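Local atomic coordinates of soluble lytic murein transglycosylase (Pseudomonas aeruginosa, PDB entry 5OHU), a protein that cleaves the glycan strands of bacterial peptidoglycan as a lytic transglycosylase, acting both from strand ends and at internal positions. Residues A[212-217]-A[241-246]; A[402-407]-A[441-446]. All blocks are in the same frame, centred on the assembly; numbering follows the deposited sequence. Where two conformers were deposited one is given.

Interaction 1 (A[212-217]-A[241-246])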
loop_
_atom_site.group_PDB
_atom_site.type_symbol
_atom_site.label_atom_id
_atom_site.label_comp_id
_atom_site.label_asym_id
_atom_site.label_seq_id
_atom_site.Cartn_x
_atom_site.Cartn_y
_atom_site.Cartn_z
ATOM N N ALA A 212 -6.758 24.630 22.746
ATOM C CA ALA A 212 -6.945 23.556 23.710
ATOM C C ALA A 212 -8.237 22.799 23.428
ATOM O O ALA A 212 -8.309 21.575 23.596
ATOM C CB ALA A 212 -6.949 24.135 25.129
ATOM N N LEU A 213 -9.260 23.520 22.979
ATOM C CA LEU A 213 -10.526 22.892 22.640
ATOM C C LEU A 213 -10.363 21.980 21.444
ATOM O O LEU A 213 -10.959 20.894 21.387
ATOM C CB LEU A 213 -11.566 23.973 22.356
ATOM C CG LEU A 213 -13.016 23.713 22.709
ATOM C CD1 LEU A 213 -13.094 23.083 24.110
ATOM C CD2 LEU A 213 -13.782 25.049 22.662
ATOM N N MET A 214 -9.563 22.409 20.468
ATOM C CA MET A 214 -9.295 21.547 19.329
ATOM C C MET A 214 -8.684 20.227 19.782
ATOM O O MET A 214 -9.121 19.156 19.351
ATOM C CB MET A 214 -8.385 22.251 18.327
ATOM C CG MET A 214 -8.021 21.377 17.140
ATOM S SD MET A 214 -7.459 22.353 15.737
ATOM C CE MET A 214 -9.021 22.951 15.096
ATOM N N VAL A 215 -7.690 20.286 20.671
ATOM C CA VAL A 215 -7.035 19.055 21.111
ATOM C C VAL A 215 -8.027 18.153 21.845
ATOM O O VAL A 215 -8.107 16.950 21.582
ATOM C CB VAL A 215 -5.798 19.377 21.976
ATOM C CG1 VAL A 215 -5.179 18.078 22.532
ATOM C CG2 VAL A 215 -4.762 20.186 21.165
ATOM N N SER A 216 -8.795 18.725 22.776
ATOM C CA SER A 216 -9.780 17.950 23.532
ATOM C C SER A 216 -10.812 17.296 22.620
ATOM O O SER A 216 -11.167 16.128 22.807
ATOM C CB SER A 216 -10.475 18.848 24.548
ATOM O OG SER A 216 -11.400 18.085 25.314
ATOM N N VAL A 217 -11.300 18.036 21.627
ATOM C CA VAL A 217 -12.291 17.492 20.709
ATOM C C VAL A 217 -11.666 16.425 19.821
ATOM O O VAL A 217 -12.307 15.423 19.491
ATOM C CB VAL A 217 -12.920 18.634 19.887
ATOM C CG1 VAL A 217 -13.684 18.107 18.680
ATOM C CG2 VAL A 217 -13.820 19.484 20.780
ATOM N N VAL A 241 -15.086 22.334 15.458
ATOM C CA VAL A 241 -16.236 21.464 15.257
ATOM C C VAL A 241 -16.047 20.605 14.014
ATOM O O VAL A 241 -16.338 19.403 14.026
ATOM C CB VAL A 241 -17.518 22.312 15.205
ATOM C CG1 VAL A 241 -18.681 21.514 14.639
ATOM C CG2 VAL A 241 -17.832 22.823 16.610
ATOM N N GLY A 242 -15.515 21.188 12.943
ATOM C CA GLY A 242 -15.353 20.422 11.718
ATOM C C GLY A 242 -14.383 19.275 11.883
ATOM O O GLY A 242 -14.618 18.169 11.384
ATOM N N LEU A 243 -13.276 19.521 12.594
ATOM C CA LEU A 243 -12.339 18.446 12.889
ATOM C C LEU A 243 -13.025 17.346 13.683
ATOM O O LEU A 243 -12.886 16.152 13.370
ATOM C CB LEU A 243 -11.125 18.993 13.649
ATOM C CG LEU A 243 -10.009 17.962 13.862
ATOM C CD1 LEU A 243 -8.664 18.605 13.594
ATOM C CD2 LEU A 243 -10.057 17.413 15.267
ATOM N N GLY A 244 -13.797 17.735 14.699
ATOM C CA GLY A 244 -14.474 16.740 15.514
ATOM C C GLY A 244 -15.496 15.934 14.734
ATOM O O GLY A 244 -15.603 14.719 14.907
ATOM N N LEU A 245 -16.243 16.583 13.841
ATOM C CA LEU A 245 -17.220 15.819 13.070
ATOM C C LEU A 245 -16.545 14.856 12.110
ATOM O O LEU A 245 -17.030 13.739 11.908
ATOM C CB LEU A 245 -18.173 16.734 12.310
ATOM C CG LEU A 245 -19.019 17.614 13.213
ATOM C CD1 LEU A 245 -19.558 18.819 12.461
ATOM C CD2 LEU A 245 -20.127 16.768 13.770
ATOM N N ARG A 246 -15.421 15.263 11.518
ATOM C CA ARG A 246 -14.695 14.352 10.630
ATOM C C ARG A 246 -14.152 13.166 11.406
ATOM O O ARG A 246 -14.197 12.024 10.929
ATOM C CB ARG A 246 -13.560 15.092 9.914
ATOM C CG ARG A 246 -13.925 15.507 8.483
ATOM C CD ARG A 246 -13.596 16.952 8.196
ATOM N NE ARG A 246 -12.270 17.325 8.680
ATOM C CZ ARG A 246 -11.914 18.561 9.030
ATOM N NH1 ARG A 246 -12.794 19.561 8.950
ATOM N NH2 ARG A 246 -10.679 18.783 9.465
#
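Val217 and Gly244 bring their helices together, their CA atoms only 5.7 Å apart, while the CA atoms of Met214 and Leu243 stand 7.8 Å from each other; the two short segments run in nearly the same direction. The close point is made by a branched side chain against bare backbone. Val217 sends CG1 to within 3.5 Å of Gly244 CA, and the same methyl group lies 4.0 Å from Gly244 N. With CG1 anti to the backbone N (chi1 165°), this branch reaches across to the partner helix, and CG2 turns to the other side, beside the valine's own N. Because Gly244 carries no side chain, its alpha carbon serves as the surface on which the methyl rests, and the two backbones can approach this closely.

One turn back toward the N terminus of its helix, Met214 makes a much looser contact. Its thioether, at the end of a chain that starts out beside the interface and then bends nearer, places SD 4.5 Å from Leu243 CD1. The methionine was modelled in two conformers, which makes this edge of the interface less certain than the valine-glycine contact. Leu243 also packs on Ala189 and Glu190 of helix 178-190, and Met214 reaches Trp182 of the same helix, so a third helix covers this side. Phe230, from the connection between the two helices, packs on Val217. Further along, Arg246 folds back over its own helix with one guanidinium face near Leu243 CA, and its NH2 forms a salt bridge with Glu190 OE2.

The whole is an example of two neighbouring, roughly parallel helices packing closely at a glycine, within the all-helical superhelix that builds the ring of Slt70-like transglycosylases.

Interaction 2 (A[402-407]-A[441-446]); sequences QRVRNA and LIAQAR
The peptide group joining Ala443 to Gln444 is the flat surface met across this contact: Val404 CG1 stands almost directly above its plane, 4.2 Å from Gln444 N, so the methyl covers one face of the peptide at its nitrogen end. The other flat group is the carboxamide of Gln444, and both of its polar atoms are bonded outside the two segments. OE1 is hydrogen-bonded to Ser460 OG, and NE2 to Trp429 O, which together fix the rotation of the amide and satisfy a buried polar end. Val404 meets this glutamine near its root, with CG1 4.4 Å from CB.

The rest of the contact is with Ala443. Its CB lies 4.3 Å from Val404 CB and equally 4.3 Å from Val404 CG2, so the alanine methyl faces the valine's branch point instead of a single tip. Placing CG1 anti to the backbone N (chi1 158°) carries that branch over the peptide, while CG2 diverges beside the alanine. Val404 is thus a knob in a knobs-into-holes arrangement: its hole is lined by Glu440, Ala443, Gln444 and Leu447, the i, i+3, i+4 and i+7 positions of helix 438-450. Between the two segments the packing is apolar, with no polar bond.

The contact falls within the region assigned to the L domain of soluble lytic transglycosylases, a family grouped with the TPR clan, and the valine joins helix 398-406 to helix 438-450, three helices further on. Behind the valine the chain changes course: Ala407 leaves helical geometry (psi 145°) and immediately precedes helix 408-418, whose Thr410 OG1 hydrogen-bonds to Val404 O.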
loop_
_atom_site.group_PDB
_atom_site.type_symbol
_atom_site.label_atom_id
_atom_site.label_comp_id
_atom_site.label_asym_id
_atom_site.label_seq_id
_atom_site.Cartn_x
_atom_site.Cartn_y
_atom_site.Cartn_z
ATOM N N GLN A 402 20.756 -9.569 -22.177
ATOM C CA GLN A 402 22.167 -9.399 -21.852
ATOM C C GLN A 402 22.393 -8.099 -21.090
ATOM O O GLN A 402 23.063 -8.090 -20.054
ATOM C CB GLN A 402 23.010 -9.447 -23.124
ATOM C CG GLN A 402 24.398 -10.031 -22.898
ATOM C CD GLN A 402 25.256 -10.009 -24.147
ATOM O OE1 GLN A 402 25.218 -9.054 -24.923
ATOM N NE2 GLN A 402 26.035 -11.070 -24.350
ATOM N N ARG A 403 21.820 -6.996 -21.585
ATOM C CA ARG A 403 21.872 -5.716 -20.878
ATOM C C ARG A 403 21.524 -5.882 -19.401
ATOM O O ARG A 403 22.253 -5.417 -18.519
ATOM C CB ARG A 403 20.907 -4.720 -21.532
ATOM C CG ARG A 403 21.400 -3.283 -21.647
ATOM C CD ARG A 403 20.317 -2.385 -22.261
ATOM N NE ARG A 403 19.935 -2.792 -23.617
ATOM C CZ ARG A 403 18.815 -2.413 -24.236
ATOM N NH1 ARG A 403 17.943 -1.624 -23.621
ATOM N NH2 ARG A 403 18.559 -2.834 -25.471
ATOM N N VAL A 404 20.420 -6.572 -19.119
ATOM C CA VAL A 404 19.957 -6.698 -17.743
ATOM C C VAL A 404 20.871 -7.626 -16.946
ATOM O O VAL A 404 21.233 -7.324 -15.804
ATOM C CB VAL A 404 18.482 -7.148 -17.718
ATOM C CG1 VAL A 404 18.116 -7.790 -16.381
ATOM C CG2 VAL A 404 17.578 -5.955 -17.992
ATOM N N ARG A 405 21.289 -8.746 -17.527
ATOM C CA ARG A 405 22.226 -9.580 -16.786
ATOM C C ARG A 405 23.617 -8.947 -16.697
ATOM O O ARG A 405 24.405 -9.339 -15.832
ATOM C CB ARG A 405 22.311 -10.981 -17.400
ATOM C CG ARG A 405 23.082 -11.962 -16.509
ATOM C CD ARG A 405 22.947 -13.409 -16.941
ATOM N NE ARG A 405 22.579 -13.539 -18.345
ATOM C CZ ARG A 405 21.755 -14.474 -18.807
ATOM N NH1 ARG A 405 21.464 -14.526 -20.100
ATOM N NH2 ARG A 405 21.214 -15.354 -17.973
ATOM N N ASN A 406 23.925 -7.957 -17.542
ATOM C CA ASN A 406 25.210 -7.265 -17.480
ATOM C C ASN A 406 25.229 -6.104 -16.496
ATOM O O ASN A 406 26.319 -5.665 -16.105
ATOM C CB ASN A 406 25.612 -6.716 -18.857
ATOM C CG ASN A 406 26.338 -7.739 -19.713
ATOM O OD1 ASN A 406 26.722 -8.812 -19.242
ATOM N ND2 ASN A 406 26.532 -7.406 -20.983
ATOM N N ALA A 407 24.064 -5.581 -16.109
ATOM C CA ALA A 407 24.024 -4.429 -15.219
ATOM C C ALA A 407 24.699 -4.757 -13.893
ATOM O O ALA A 407 24.633 -5.890 -13.404
ATOM C CB ALA A 407 22.581 -3.984 -14.994
ATOM N N LEU A 441 12.318 -4.987 -17.262
ATOM C CA LEU A 441 11.557 -5.588 -16.175
ATOM C C LEU A 441 11.152 -7.019 -16.506
ATOM O O LEU A 441 11.214 -7.905 -15.646
ATOM C CB LEU A 441 10.318 -4.744 -15.883
ATOM C CG LEU A 441 10.553 -3.404 -15.198
ATOM C CD1 LEU A 441 9.246 -2.668 -15.120
ATOM C CD2 LEU A 441 11.147 -3.602 -13.807
ATOM N N ILE A 442 10.736 -7.258 -17.753
ATOM C CA ILE A 442 10.355 -8.599 -18.179
ATOM C C ILE A 442 11.562 -9.532 -18.148
ATOM O O ILE A 442 11.479 -10.663 -17.650
ATOM C CB ILE A 442 9.697 -8.544 -19.574
ATOM C CG1 ILE A 442 8.260 -8.011 -19.472
ATOM C CG2 ILE A 442 9.710 -9.907 -20.232
ATOM C CD1 ILE A 442 7.720 -7.456 -20.763
ATOM N N ALA A 443 12.708 -9.065 -18.651
ATOM C CA ALA A 443 13.922 -9.871 -18.583
ATOM C C ALA A 443 14.303 -10.178 -17.139
ATOM O O ALA A 443 14.674 -11.315 -16.816
ATOM C CB ALA A 443 15.067 -9.159 -19.303
ATOM N N GLN A 444 14.205 -9.180 -16.251
ATOM C CA GLN A 444 14.505 -9.413 -14.842
ATOM C C GLN A 444 13.556 -10.449 -14.244
ATOM O O GLN A 444 13.969 -11.284 -13.426
ATOM C CB GLN A 444 14.420 -8.102 -14.061
ATOM C CG GLN A 444 15.156 -8.123 -12.733
ATOM C CD GLN A 444 14.755 -6.980 -11.829
ATOM O OE1 GLN A 444 13.594 -6.577 -11.810
ATOM N NE2 GLN A 444 15.715 -6.445 -11.072
ATOM N N ALA A 445 12.279 -10.405 -14.645
ATOM C CA ALA A 445 11.317 -11.392 -14.164
ATOM C C ALA A 445 11.747 -12.806 -14.534
ATOM O O ALA A 445 11.659 -13.724 -13.707
ATOM C CB ALA A 445 9.922 -11.092 -14.721
ATOM N N ARG A 446 12.228 -13.000 -15.764
ATOM C CA ARG A 446 12.673 -14.332 -16.169
ATOM C C ARG A 446 13.881 -14.781 -15.361
ATOM O O ARG A 446 13.960 -15.945 -14.952
ATOM C CB ARG A 446 12.992 -14.365 -17.664
ATOM C CG ARG A 446 13.213 -15.779 -18.220
ATOM C CD ARG A 446 11.929 -16.613 -18.175
ATOM N NE ARG A 446 12.190 -18.032 -17.933
ATOM C CZ ARG A 446 12.406 -18.929 -18.890
ATOM N NH1 ARG A 446 12.393 -18.561 -20.163
ATOM N NH2 ARG A 446 12.637 -20.197 -18.574
#

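How the interactions relate
From the N terminus, the chain first enters interaction 1 on helix 208-219, passes through a non-helical connection and the start of helix 235-251, and closes that contact after a gap of 23 residues. Only much later does it open interaction 2 on helix 398-406; two further helices, 408-418 and 422-433, intervene before helix 438-450 closes it. The loops are thus in series, neither nesting nor crossing. The centres of interaction 1 and interaction 2 are about 53 Å apart and their nearest atoms about 38 Å apart, on opposite sides of the chain's centre. Interaction 1 joins successive helices of the long helical array, whereas interaction 2 brings together non-successive helices in the L-domain region.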